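Side-chain contacts in Myo-inositol phosphohydrolase (Mitsuokella multacida, PDB 4WU3), which probably removes phosphate groups hydrolytically from inositol hexakisphosphate and belongs to the phytases with a protein tyrosine phosphatase-like fold: residues A[355-360]-A[545-550]; A[391-396]-A[402-407]; A[557-562]-A[568-573]; A[512-515]-A[519-522]. The protein carries 2 engineered substitutions. One frame throughout, in Å; residues are numbered along the deposited sequence.

Interaction 1. Residues A[355-360]-A[545-550]; sequences NFRTMN and GRTTAY. With 4IP (inositol-(1,3,4,5)-tetrakisphosphate), chain F.
Arg-357 reaches Thr-547 and Thr-548 because CG sits between its backbone N and carbonyl carbon (chi1 66°) and the chain bends about CB-CG (chi2 -86°) before running out straight to the guanidinium. Arg-357 NH2 ends 3.6 Å from Thr-547 CG2 and, near the guanidinium plane, 3.2 Å from Thr-548 OG1. Thr-548 OG1 is itself hydrogen-bonded to Ala-544 O, and Thr-547 OG1 to Ser-540 OG. What fixes the rotation of the Arg-357 group is NH1, bonded at 2.8 Å to Asn-355 O and also to Gly-543 O. On the ligand side of the helix, two bonds from Arg-546 grip O1P of 4IP, its backbone N at 2.8 Å and its NE at 3.1 Å, while NH2 meets O3P at 2.7 Å almost in line. Put an alanine here and both side-chain bonds to the 1-phosphate disappear, which would probably loosen that phosphate and leave Glu-424 without its salt-bridge mate. Through Gly-543 O, Arg-357 is thus tied to the phosphate-binding P-loop of the tyrosine phosphatase fold, whose His-Cys-x5-Arg signature here carries Ser-540 at the cysteine position and ends at Arg-546.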
loop_
_atom_site.group_PDB
_atom_site.type_symbol
_atom_site.label_atom_id
_atom_site.label_comp_id
_atom_site.label_asym_id
_atom_site.label_seq_id
_atom_site.Cartn_x
_atom_site.Cartn_y
_atom_site.Cartn_z
ATOM N N ASN A 355 31.729 28.023 14.206
ATOM C CA ASN A 355 32.645 26.942 13.815
ATOM C C ASN A 355 33.869 27.416 13.031
ATOM O O ASN A 355 34.361 26.707 12.130
ATOM C CB ASN A 355 31.894 25.874 13.007
ATOM C CG ASN A 355 30.808 25.196 13.814
ATOM O OD1 ASN A 355 30.953 24.996 15.017
ATOM N ND2 ASN A 355 29.720 24.831 13.155
ATOM N N PHE A 356 34.362 28.604 13.388
ATOM C CA PHE A 356 35.513 29.198 12.719
ATOM C C PHE A 356 36.778 28.574 13.250
ATOM O O PHE A 356 36.907 28.398 14.457
ATOM C CB PHE A 356 35.585 30.710 12.972
ATOM C CG PHE A 356 36.824 31.366 12.393
ATOM C CD1 PHE A 356 36.879 31.714 11.059
ATOM C CD2 PHE A 356 37.936 31.621 13.185
ATOM C CE1 PHE A 356 38.011 32.308 10.521
ATOM C CE2 PHE A 356 39.060 32.229 12.654
ATOM C CZ PHE A 356 39.099 32.566 11.316
ATOM N N ARG A 357 37.712 28.250 12.363
ATOM C CA ARG A 357 39.018 27.754 12.793
ATOM C C ARG A 357 40.052 27.946 11.713
ATOM O O ARG A 357 39.714 28.015 10.527
ATOM C CB ARG A 357 38.953 26.273 13.180
ATOM C CG ARG A 357 38.654 25.322 12.033
ATOM C CD ARG A 357 37.163 25.152 11.769
ATOM N NE ARG A 357 36.897 23.963 10.960
ATOM C CZ ARG A 357 35.700 23.614 10.504
ATOM N NH1 ARG A 357 34.635 24.323 10.760
ATOM N NH2 ARG A 357 35.553 22.546 9.773
ATOM N N THR A 358 41.314 28.046 12.125
ATOM C CA THR A 358 42.431 27.991 11.192
ATOM C C THR A 358 43.285 26.814 11.608
ATOM O O THR A 358 43.077 26.241 12.674
ATOM C CB THR A 358 43.289 29.286 11.174
ATOM O OG1 THR A 358 44.116 29.363 12.349
ATOM C CG2 THR A 358 42.413 30.523 11.085
ATOM N N MET A 359 44.240 26.441 10.769
ATOM C CA MET A 359 45.102 25.319 11.086
ATOM C C MET A 359 46.112 25.688 12.166
ATOM O O MET A 359 46.894 24.837 12.607
ATOM C CB MET A 359 45.804 24.830 9.828
ATOM C CG MET A 359 44.833 24.310 8.779
ATOM S SD MET A 359 43.856 22.941 9.432
ATOM C CE MET A 359 42.370 23.743 10.001
ATOM N N ASN A 360 46.085 26.949 12.602
ATOM C CA ASN A 360 46.873 27.382 13.761
ATOM C C ASN A 360 46.055 27.407 15.055
ATOM O O ASN A 360 46.586 27.733 16.118
ATOM C CB ASN A 360 47.468 28.778 13.527
ATOM C CG ASN A 360 48.387 28.833 12.323
ATOM O OD1 ASN A 360 49.345 28.068 12.220
ATOM N ND2 ASN A 360 48.111 29.753 11.414
ATOM N N GLY A 545 29.711 19.341 7.761
ATOM C CA GLY A 545 29.796 18.256 6.774
ATOM C C GLY A 545 30.648 18.524 5.546
ATOM O O GLY A 545 31.726 17.940 5.367
ATOM N N ARG A 546 30.155 19.399 4.680
ATOM C CA ARG A 546 30.867 19.741 3.461
ATOM C C ARG A 546 32.208 20.428 3.718
ATOM O O ARG A 546 33.208 20.086 3.096
ATOM C CB ARG A 546 29.982 20.609 2.584
ATOM C CG ARG A 546 28.842 19.825 1.953
ATOM C CD ARG A 546 27.833 20.752 1.305
ATOM N NE ARG A 546 27.108 21.508 2.321
ATOM C CZ ARG A 546 26.159 22.397 2.058
ATOM N NH1 ARG A 546 25.811 22.641 0.799
ATOM N NH2 ARG A 546 25.542 23.034 3.054
ATOM N N THR A 547 32.232 21.379 4.640
ATOM C CA THR A 547 33.450 22.105 4.957
ATOM C C THR A 547 34.574 21.201 5.468
ATOM O O THR A 547 35.721 21.307 5.005
ATOM C CB THR A 547 33.164 23.203 5.998
ATOM O OG1 THR A 547 32.431 24.267 5.378
ATOM C CG2 THR A 547 34.452 23.762 6.580
ATOM N N THR A 548 34.255 20.318 6.412
ATOM C CA THR A 548 35.254 19.424 6.992
ATOM C C THR A 548 35.708 18.354 6.005
ATOM O O THR A 548 36.875 17.951 6.004
ATOM C CB THR A 548 34.751 18.736 8.272
ATOM O OG1 THR A 548 34.200 19.711 9.165
ATOM C CG2 THR A 548 35.897 18.037 8.958
ATOM N N ALA A 549 34.792 17.913 5.154
ATOM C CA ALA A 549 35.143 17.004 4.061
ATOM C C ALA A 549 36.222 17.612 3.149
ATOM O O ALA A 549 37.266 17.010 2.907
ATOM C CB ALA A 549 33.900 16.657 3.249
ATOM N N TYR A 550 35.976 18.814 2.641
ATOM C CA TYR A 550 36.955 19.469 1.778
ATOM C C TYR A 550 38.253 19.790 2.520
ATOM O O TYR A 550 39.351 19.571 1.982
ATOM C CB TYR A 550 36.353 20.711 1.112
ATOM C CG TYR A 550 35.658 20.368 -0.188
ATOM C CD1 TYR A 550 36.379 20.274 -1.379
ATOM C CD2 TYR A 550 34.300 20.084 -0.221
ATOM C CE1 TYR A 550 35.753 19.933 -2.564
ATOM C CE2 TYR A 550 33.665 19.746 -1.407
ATOM C CZ TYR A 550 34.392 19.672 -2.575
ATOM O OH TYR A 550 33.754 19.332 -3.757
HETATM C C1 4IP F . 25.578 20.410 7.558
HETATM O O1 4IP F . 26.855 21.041 7.464
HETATM C C2 4IP F . 24.496 21.453 7.804
HETATM O O2 4IP F . 24.822 22.213 8.959
HETATM C C3 4IP F . 23.136 20.807 8.038
HETATM O O3 4IP F . 22.162 21.821 8.300
HETATM C C4 4IP F . 23.173 19.814 9.196
HETATM O O4 4IP F . 21.896 19.174 9.301
HETATM C C5 4IP F . 24.256 18.768 8.958
HETATM O O5 4IP F . 24.334 17.867 10.065
HETATM C C6 4IP F . 25.619 19.416 8.718
HETATM O O6 4IP F . 26.605 18.416 8.453
HETATM P P1 4IP F . 27.404 21.702 6.105
HETATM O O1P 4IP F . 27.700 20.528 5.213
HETATM O O2P 4IP F . 28.612 22.470 6.575
HETATM O O3P 4IP F . 26.281 22.593 5.640
HETATM P P3 4IP F . 20.838 21.930 7.385
HETATM O O4P 4IP F . 20.387 20.497 7.223
HETATM O O5P 4IP F . 21.325 22.591 6.116
HETATM O O6P 4IP F . 19.883 22.766 8.200
HETATM P P4 4IP F . 21.080 19.094 10.695
HETATM O O7P 4IP F . 21.091 20.504 11.232
HETATM O O8P 4IP F . 19.716 18.624 10.255
HETATM O O9P 4IP F . 21.875 18.096 11.515
HETATM P P5 4IP F . 24.636 16.301 9.808
HETATM O OPF 4IP F . 24.073 16.002 8.426
HETATM O OPG 4IP F . 23.901 15.626 10.947
HETATM O OPH 4IP F . 26.143 16.198 9.883
#

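Interaction 2. Residues A[391-396]-A[402-407]; sequences SGSAEF and QAMLPV
Phe-396 and Met-404 bring the two backbones closest, with their CA atoms 9.2 Å apart, where the chain has left strand 390-393 and turned back as helix 398-411. This is the first half of a beta-alpha-beta crossover: the helix leads on to strand 416-422, parallel to 390-393 in the same mixed sheet, with strand 535-539 between them. Segment 391-396 is extended at its start and then becomes loop; segment 402-407 is helical, with a kink at Pro-406, whose N makes no bond to the preceding turn.

One side chain does most of the bridging. Met-404 leaves the helix with CG beside its own backbone N and SD anti to CA (chi2 180°), which carries the sulfur into the angle between strand and loop. There Met-404 SD lies 4.2 Å from Phe-396 CD2. The Met-aromatic contact is oblique: Met-404 SD is 5.0 Å from the centroid of the Phe-396 ring and 41° off the ring normal, and the two side chains cross at roughly a right angle. Beyond the two segments, the Phe-396 ring makes an edge-to-face contact with His-539 and packs on Val-497 of helix 493-499, while Met-404 also touches Pro-353 and His-537. All three side chains of the contact are buried.

Within the two segments a polar atom also comes near the sulfur. Ser-393 OG stands 4.4 Å from Met-404 SD, yet its bonding is directed elsewhere: it is hydrogen-bonded to His-537 NE2, and it donates to a lone pair of Ala-394 O, in the carbonyl plane, at 2.8 Å.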
loop_
_atom_site.group_PDB
_atom_site.type_symbol
_atom_site.label_atom_id
_atom_site.label_comp_id
_atom_site.label_asym_id
_atom_site.label_seq_id
_atom_site.Cartn_x
_atom_site.Cartn_y
_atom_site.Cartn_z
ATOM N N SER A 391 41.456 27.544 6.491
ATOM C CA SER A 391 40.503 27.799 7.551
ATOM C C SER A 391 39.130 27.328 7.101
ATOM O O SER A 391 38.930 27.018 5.920
ATOM C CB SER A 391 40.490 29.284 7.900
ATOM O OG SER A 391 40.275 30.077 6.746
ATOM N N GLY A 392 38.198 27.242 8.046
ATOM C CA GLY A 392 36.813 26.898 7.740
ATOM C C GLY A 392 35.820 27.553 8.693
ATOM O O GLY A 392 36.185 28.013 9.766
ATOM N N SER A 393 34.557 27.607 8.299
ATOM C CA SER A 393 33.517 28.060 9.197
ATOM C C SER A 393 32.145 27.842 8.600
ATOM O O SER A 393 32.002 27.440 7.445
ATOM C CB SER A 393 33.680 29.553 9.492
ATOM O OG SER A 393 33.363 30.340 8.346
ATOM N N ALA A 394 31.137 28.144 9.405
ATOM C CA ALA A 394 29.774 28.264 8.927
ATOM C C ALA A 394 29.658 29.452 7.986
ATOM O O ALA A 394 30.612 30.204 7.798
ATOM C CB ALA A 394 28.824 28.439 10.102
ATOM N N GLU A 395 28.488 29.613 7.383
ATOM C CA GLU A 395 28.227 30.781 6.566
ATOM C C GLU A 395 28.432 32.043 7.398
ATOM O O GLU A 395 28.331 32.008 8.624
ATOM C CB GLU A 395 26.805 30.739 6.019
ATOM C CG GLU A 395 26.497 31.870 5.059
ATOM C CD GLU A 395 27.277 31.756 3.772
ATOM O OE1 GLU A 395 26.857 31.024 2.860
ATOM O OE2 GLU A 395 28.326 32.405 3.664
ATOM N N PHE A 396 28.722 33.154 6.728
ATOM C CA PHE A 396 28.988 34.428 7.406
ATOM C C PHE A 396 28.101 35.563 6.890
ATOM O O PHE A 396 27.907 35.731 5.681
ATOM C CB PHE A 396 30.466 34.837 7.258
ATOM C CG PHE A 396 30.999 34.719 5.853
ATOM C CD1 PHE A 396 30.724 35.690 4.908
ATOM C CD2 PHE A 396 31.772 33.630 5.480
ATOM C CE1 PHE A 396 31.206 35.580 3.614
ATOM C CE2 PHE A 396 32.267 33.508 4.190
ATOM C CZ PHE A 396 31.986 34.492 3.256
ATOM N N GLN A 402 33.621 40.747 8.434
ATOM C CA GLN A 402 34.503 41.819 8.922
ATOM C C GLN A 402 35.389 41.314 10.053
ATOM O O GLN A 402 36.556 41.686 10.135
ATOM C CB GLN A 402 33.711 43.048 9.391
ATOM C CG GLN A 402 32.862 43.701 8.306
ATOM C CD GLN A 402 33.681 44.173 7.109
ATOM O OE1 GLN A 402 34.778 44.710 7.261
ATOM N NE2 GLN A 402 33.146 43.978 5.916
ATOM N N ALA A 403 34.851 40.465 10.919
ATOM C CA ALA A 403 35.635 39.924 12.024
ATOM C C ALA A 403 36.693 38.916 11.559
ATOM O O ALA A 403 37.763 38.819 12.160
ATOM C CB ALA A 403 34.723 39.286 13.057
ATOM N N MET A 404 36.392 38.158 10.506
ATOM C CA MET A 404 37.343 37.173 9.971
ATOM C C MET A 404 38.544 37.845 9.324
ATOM O O MET A 404 39.655 37.328 9.356
ATOM C CB MET A 404 36.693 36.329 8.893
ATOM C CG MET A 404 35.747 35.261 9.378
ATOM S SD MET A 404 35.062 34.358 7.976
ATOM C CE MET A 404 36.531 34.065 7.016
ATOM N N LEU A 405 38.296 38.990 8.708
ATOM C CA LEU A 405 39.298 39.654 7.889
ATOM C C LEU A 405 40.647 39.860 8.569
ATOM O O LEU A 405 41.660 39.439 8.038
ATOM C CB LEU A 405 38.764 40.993 7.391
ATOM C CG LEU A 405 37.961 40.886 6.102
ATOM C CD1 LEU A 405 37.281 42.214 5.806
ATOM C CD2 LEU A 405 38.885 40.476 4.962
ATOM N N PRO A 406 40.671 40.529 9.730
ATOM C CA PRO A 406 41.971 40.769 10.362
ATOM C C PRO A 406 42.646 39.480 10.799
ATOM O O PRO A 406 43.869 39.385 10.752
ATOM C CB PRO A 406 41.629 41.635 11.585
ATOM C CG PRO A 406 40.179 41.408 11.834
ATOM C CD PRO A 406 39.563 41.125 10.494
ATOM N N VAL A 407 41.861 38.496 11.224
ATOM C CA VAL A 407 42.424 37.226 11.660
ATOM C C VAL A 407 43.129 36.532 10.500
ATOM O O VAL A 407 44.278 36.106 10.633
ATOM C CB VAL A 407 41.351 36.302 12.266
ATOM C CG1 VAL A 407 41.933 34.936 12.590
ATOM C CG2 VAL A 407 40.779 36.920 13.530
#

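Interaction 3. Residues A[557-562]-A[568-573]; sequences MKNPDV and LSRQYL
The turn linking the P-loop helix to the next one is packed here against that next helix: helix 545-558 ends, a type I beta turn runs from Asn-559 to Val-562, and Arg-570 reaches back to that turn from helix 564-573. CG of Arg-570 lies between its backbone N and carbonyl carbon (chi1 68°), and from there the chain is extended to NE, carrying the guanidinium across to the turn. The turn itself is closed by Val-562 N bonding to Asn-559 O at 3.1 Å.

Asn-559 comes at the edge of the Arg-570 guanidinium, its ND2 lying 3.9 Å from NH1 of Arg-570 with the amide and guanidinium planes 76° apart. At that distance this is packing rather than bonding, and each group finds its polar partners elsewhere. Asn-559 OD1 is hydrogen-bonded to Lys-383 NZ, while Arg-570 NH1 makes a salt bridge with Asp-555 and NH2 bonds to the backbone oxygens of Thr-381 and Lys-383. The guanidinium is thus satisfied around its rim although buried, and its flat side can take apolar cover. Val-562 supplies it: both methyls are 4.1 Å from Arg-570 NH2, and CG1 sits over one face, offset toward the rim.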
loop_
_atom_site.group_PDB
_atom_site.type_symbol
_atom_site.label_atom_id
_atom_site.label_comp_id
_atom_site.label_asym_id
_atom_site.label_seq_id
_atom_site.Cartn_x
_atom_site.Cartn_y
_atom_site.Cartn_z
ATOM N N MET A 557 45.971 15.881 0.766
ATOM C CA MET A 557 46.692 16.145 -0.468
ATOM C C MET A 557 48.062 16.743 -0.162
ATOM O O MET A 557 49.047 16.391 -0.794
ATOM C CB MET A 557 45.894 17.089 -1.381
ATOM C CG MET A 557 44.691 16.442 -2.068
ATOM S SD MET A 557 43.577 17.626 -2.861
ATOM C CE MET A 557 44.538 18.096 -4.299
ATOM N N LYS A 558 48.112 17.647 0.811
ATOM C CA LYS A 558 49.330 18.405 1.114
ATOM C C LYS A 558 50.242 17.645 2.073
ATOM O O LYS A 558 51.439 17.882 2.118
ATOM C CB LYS A 558 48.965 19.763 1.733
ATOM C CG LYS A 558 48.021 20.616 0.893
ATOM C CD LYS A 558 48.752 21.341 -0.222
ATOM C CE LYS A 558 49.615 22.469 0.328
ATOM N NZ LYS A 558 50.285 23.233 -0.758
ATOM N N ASN A 559 49.662 16.723 2.833
ATOM C CA ASN A 559 50.401 15.987 3.844
ATOM C C ASN A 559 50.105 14.501 3.746
ATOM O O ASN A 559 49.556 13.912 4.674
ATOM C CB ASN A 559 50.027 16.497 5.233
ATOM C CG ASN A 559 50.408 17.947 5.434
ATOM O OD1 ASN A 559 51.561 18.266 5.682
ATOM N ND2 ASN A 559 49.446 18.829 5.308
ATOM N N PRO A 560 50.469 13.888 2.611
ATOM C CA PRO A 560 50.159 12.481 2.368
ATOM C C PRO A 560 50.899 11.525 3.320
ATOM O O PRO A 560 50.552 10.346 3.407
ATOM C CB PRO A 560 50.578 12.274 0.908
ATOM C CG PRO A 560 51.554 13.361 0.618
ATOM C CD PRO A 560 51.166 14.520 1.476
ATOM N N ASP A 561 51.892 12.034 4.039
ATOM C CA ASP A 561 52.632 11.224 5.006
ATOM C C ASP A 561 51.916 11.099 6.355
ATOM O O ASP A 561 52.349 10.350 7.219
ATOM C CB ASP A 561 54.023 11.811 5.228
ATOM C CG ASP A 561 53.982 13.289 5.613
ATOM O OD1 ASP A 561 53.055 14.012 5.183
ATOM O OD2 ASP A 561 54.898 13.731 6.331
ATOM N N VAL A 562 50.825 11.835 6.538
ATOM C CA VAL A 562 50.049 11.739 7.770
ATOM C C VAL A 562 48.922 10.710 7.625
ATOM O O VAL A 562 48.330 10.575 6.560
ATOM C CB VAL A 562 49.483 13.109 8.149
ATOM C CG1 VAL A 562 48.597 12.994 9.381
ATOM C CG2 VAL A 562 50.626 14.093 8.374
ATOM N N LEU A 568 41.697 13.058 9.965
ATOM C CA LEU A 568 40.303 13.187 10.388
ATOM C C LEU A 568 40.218 13.655 11.832
ATOM O O LEU A 568 39.376 14.481 12.197
ATOM C CB LEU A 568 39.559 11.863 10.198
ATOM C CG LEU A 568 39.486 11.404 8.741
ATOM C CD1 LEU A 568 38.538 10.226 8.594
ATOM C CD2 LEU A 568 39.065 12.531 7.806
ATOM N N SER A 569 41.112 13.138 12.657
ATOM C CA SER A 569 41.131 13.505 14.060
ATOM C C SER A 569 41.483 14.986 14.270
ATOM O O SER A 569 40.797 15.696 15.001
ATOM C CB SER A 569 42.092 12.592 14.817
ATOM O OG SER A 569 41.659 11.237 14.732
ATOM N N ARG A 570 42.524 15.481 13.618
ATOM C CA ARG A 570 42.867 16.870 13.832
ATOM C C ARG A 570 41.842 17.822 13.213
ATOM O O ARG A 570 41.519 18.850 13.815
ATOM C CB ARG A 570 44.284 17.177 13.358
ATOM C CG ARG A 570 44.520 17.103 11.864
ATOM C CD ARG A 570 45.996 16.859 11.627
ATOM N NE ARG A 570 46.436 17.290 10.312
ATOM C CZ ARG A 570 47.700 17.276 9.925
ATOM N NH1 ARG A 570 48.034 17.679 8.727
ATOM N NH2 ARG A 570 48.644 16.862 10.735
ATOM N N GLN A 571 41.296 17.481 12.043
ATOM C CA GLN A 571 40.228 18.311 11.457
ATOM C C GLN A 571 38.997 18.352 12.386
ATOM O O GLN A 571 38.309 19.377 12.478
ATOM C CB GLN A 571 39.848 17.835 10.050
ATOM C CG GLN A 571 40.924 18.048 8.990
ATOM C CD GLN A 571 41.452 19.470 8.952
ATOM O OE1 GLN A 571 40.722 20.436 9.187
ATOM N NE2 GLN A 571 42.731 19.603 8.658
ATOM N N TYR A 572 38.731 17.247 13.076
ATOM C CA TYR A 572 37.678 17.215 14.082
ATOM C C TYR A 572 38.085 18.074 15.268
ATOM O O TYR A 572 37.321 18.943 15.713
ATOM C CB TYR A 572 37.378 15.780 14.553
ATOM C CG TYR A 572 36.476 15.724 15.771
ATOM C CD1 TYR A 572 35.117 15.914 15.652
ATOM C CD2 TYR A 572 36.993 15.504 17.039
ATOM C CE1 TYR A 572 34.287 15.883 16.754
ATOM C CE2 TYR A 572 36.169 15.459 18.152
ATOM C CZ TYR A 572 34.810 15.653 18.002
ATOM O OH TYR A 572 33.961 15.613 19.095
ATOM N N LEU A 573 39.296 17.844 15.766
ATOM C CA LEU A 573 39.759 18.539 16.957
ATOM C C LEU A 573 39.796 20.036 16.735
ATOM O O LEU A 573 39.558 20.804 17.654
ATOM C CB LEU A 573 41.125 18.027 17.389
ATOM C CG LEU A 573 41.059 16.611 17.963
ATOM C CD1 LEU A 573 42.445 16.062 18.218
ATOM C CD2 LEU A 573 40.242 16.594 19.245
#

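Interaction 4. Residues A[512-515]-A[519-522]; sequences HIWP and NIDE. With 4IP (inositol-(1,3,4,5)-tetrakisphosphate), chain F.
The indole of Trp-514 has Pro-515 on one face, CD standing 3.4 Å above the plane and offset toward the rim, while Ile-520 approaches obliquely from the helix. Ile-520 CD1 touches the Trp-514 indole near the CE2 junction, 3.7 Å from CZ2 and 3.9 Å from NE1, and the two side chains cross at about a right angle. Trp-514 turns its ring that way by holding CG anti to its backbone N (chi1 173°), which brings the indole nearer to the helix than its CB direction alone would suggest.

Pro-515 meets the same isoleucine nearer its root: Pro-515 CB lies 3.9 Å from CG1 of Ile-520, and the Pro-515 carbonyl O is 3.8 Å from CD1 of Ile-520. Ile-520 therefore fits against both residues at once. Met-553 of helix 545-558 packs on all three, and helix 593-613 adds Met-602 and Ile-603 against Trp-514 and Phe-606 against Ile-520, so the cluster is wholly buried.

At the other end of the loop the ring of His-512 faces the ligand with its edge. His-512 ND1 makes a weak hydrogen bond to OPF of 4IP, on the 5-phosphate, 3.4 Å long but nearly straight at 168°, and Trp-591 meets the ring edge-to-face. With a leucine in place of His-512, OPF would probably lose this N-H and Trp-591 its ring partner. The Asp-His-x-Trp-Pro run, starting at the ligand-lining Asp-511, is consistent with the general-acid loop of PTP-like phytases, here seated on helix 517-529.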
loop_
_atom_site.group_PDB
_atom_site.type_symbol
_atom_site.label_atom_id
_atom_site.label_comp_id
_atom_site.label_asym_id
_atom_site.label_seq_id
_atom_site.Cartn_x
_atom_site.Cartn_y
_atom_site.Cartn_z
ATOM N N HIS A 512 24.597 17.530 3.043
ATOM C CA HIS A 512 24.442 16.220 3.689
ATOM C C HIS A 512 25.188 15.063 3.022
ATOM O O HIS A 512 25.276 13.991 3.606
ATOM C CB HIS A 512 22.966 15.830 3.844
ATOM C CG HIS A 512 22.125 16.889 4.476
ATOM N ND1 HIS A 512 22.228 17.226 5.808
ATOM C CD2 HIS A 512 21.170 17.696 3.957
ATOM C CE1 HIS A 512 21.374 18.195 6.085
ATOM N NE2 HIS A 512 20.718 18.500 4.977
ATOM N N ILE A 513 25.698 15.246 1.808
ATOM C CA ILE A 513 26.229 14.106 1.057
ATOM C C ILE A 513 27.694 14.253 0.689
ATOM O O ILE A 513 28.251 15.355 0.668
ATOM C CB ILE A 513 25.403 13.787 -0.219
ATOM C CG1 ILE A 513 25.763 14.711 -1.370
ATOM C CG2 ILE A 513 23.911 13.893 0.049
ATOM C CD1 ILE A 513 25.069 14.326 -2.671
ATOM N N TRP A 514 28.323 13.116 0.424
ATOM C CA TRP A 514 29.719 13.101 0.032
ATOM C C TRP A 514 29.858 13.887 -1.268
ATOM O O TRP A 514 29.124 13.650 -2.213
ATOM C CB TRP A 514 30.197 11.666 -0.138
ATOM C CG TRP A 514 31.559 11.583 -0.689
ATOM C CD1 TRP A 514 31.903 11.211 -1.949
ATOM C CD2 TRP A 514 32.780 11.903 -0.012
ATOM N NE1 TRP A 514 33.266 11.269 -2.101
ATOM C CE2 TRP A 514 33.827 11.695 -0.927
ATOM C CE3 TRP A 514 33.086 12.341 1.279
ATOM C CZ2 TRP A 514 35.156 11.914 -0.600
ATOM C CZ3 TRP A 514 34.401 12.556 1.606
ATOM C CH2 TRP A 514 35.428 12.338 0.670
ATOM N N PRO A 515 30.784 14.852 -1.311
ATOM C CA PRO A 515 30.952 15.628 -2.533
ATOM C C PRO A 515 31.075 14.738 -3.776
ATOM O O PRO A 515 31.758 13.724 -3.746
ATOM C CB PRO A 515 32.247 16.396 -2.279
ATOM C CG PRO A 515 32.297 16.546 -0.799
ATOM C CD PRO A 515 31.713 15.273 -0.253
ATOM N N ASN A 519 32.660 17.415 -8.372
ATOM C CA ASN A 519 32.924 18.475 -7.414
ATOM C C ASN A 519 34.321 18.395 -6.812
ATOM O O ASN A 519 34.947 19.419 -6.542
ATOM C CB ASN A 519 31.857 18.482 -6.322
ATOM C CG ASN A 519 30.561 19.096 -6.800
ATOM O OD1 ASN A 519 30.516 19.688 -7.880
ATOM N ND2 ASN A 519 29.505 18.967 -6.007
ATOM N N ILE A 520 34.812 17.178 -6.630
ATOM C CA ILE A 520 36.143 16.965 -6.081
ATOM C C ILE A 520 37.199 17.261 -7.146
ATOM O O ILE A 520 38.232 17.851 -6.848
ATOM C CB ILE A 520 36.304 15.528 -5.528
ATOM C CG1 ILE A 520 35.451 15.362 -4.266
ATOM C CG2 ILE A 520 37.759 15.225 -5.216
ATOM C CD1 ILE A 520 35.557 14.004 -3.613
ATOM N N ASP A 521 36.928 16.858 -8.383
ATOM C CA ASP A 521 37.802 17.173 -9.509
ATOM C C ASP A 521 37.936 18.683 -9.677
ATOM O O ASP A 521 39.027 19.187 -9.952
ATOM C CB ASP A 521 37.226 16.609 -10.808
ATOM C CG ASP A 521 37.647 15.185 -11.068
ATOM O OD1 ASP A 521 38.519 14.681 -10.344
ATOM O OD2 ASP A 521 37.105 14.578 -12.013
ATOM N N GLU A 522 36.819 19.393 -9.550
ATOM C CA GLU A 522 36.838 20.846 -9.648
ATOM C C GLU A 522 37.790 21.394 -8.605
ATOM O O GLU A 522 38.596 22.257 -8.906
ATOM C CB GLU A 522 35.437 21.456 -9.492
ATOM C CG GLU A 522 35.418 22.981 -9.548
ATOM C CD GLU A 522 34.060 23.565 -9.912
ATOM O OE1 GLU A 522 33.062 22.814 -9.973
ATOM O OE2 GLU A 522 33.992 24.792 -10.145
HETATM C C1 4IP F . 25.578 20.410 7.558
HETATM O O1 4IP F . 26.855 21.041 7.464
HETATM C C2 4IP F . 24.496 21.453 7.804
HETATM O O2 4IP F . 24.822 22.213 8.959
HETATM C C3 4IP F . 23.136 20.807 8.038
HETATM O O3 4IP F . 22.162 21.821 8.300
HETATM C C4 4IP F . 23.173 19.814 9.196
HETATM O O4 4IP F . 21.896 19.174 9.301
HETATM C C5 4IP F . 24.256 18.768 8.958
HETATM O O5 4IP F . 24.334 17.867 10.065
HETATM C C6 4IP F . 25.619 19.416 8.718
HETATM O O6 4IP F . 26.605 18.416 8.453
HETATM P P1 4IP F . 27.404 21.702 6.105
HETATM O O1P 4IP F . 27.700 20.528 5.213
HETATM O O2P 4IP F . 28.612 22.470 6.575
HETATM O O3P 4IP F . 26.281 22.593 5.640
HETATM P P3 4IP F . 20.838 21.930 7.385
HETATM O O4P 4IP F . 20.387 20.497 7.223
HETATM O O5P 4IP F . 21.325 22.591 6.116
HETATM O O6P 4IP F . 19.883 22.766 8.200
HETATM P P4 4IP F . 21.080 19.094 10.695
HETATM O O7P 4IP F . 21.091 20.504 11.232
HETATM O O8P 4IP F . 19.716 18.624 10.255
HETATM O O9P 4IP F . 21.875 18.096 11.515
HETATM P P5 4IP F . 24.636 16.301 9.808
HETATM O OPF 4IP F . 24.073 16.002 8.426
HETATM O OPG 4IP F . 23.901 15.626 10.947
HETATM O OPH 4IP F . 26.143 16.198 9.883
#

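All four contacts are buried, and none involves the other subunit. Interactions 1 and 2 share a sheet: strands 357-358 and 390-393 are neighbours, and Arg-357 O lies 3.0 Å from Gly-392 N. Interactions 1 and 3 both use helix 545-558, at its phosphate-binding start and at its far end. Tyr-550 ties interaction 1 to interaction 4, packing on Pro-515. Chemistry follows position. Interactions 1 and 4 each carry a ligand-binding residue, though the packing beside it is an arginine against threonines in the first and apolar in the second. Interaction 3 buries another arginine, paired with protein acceptors instead of phosphate, and interaction 2 relies on a sulfur and a ring.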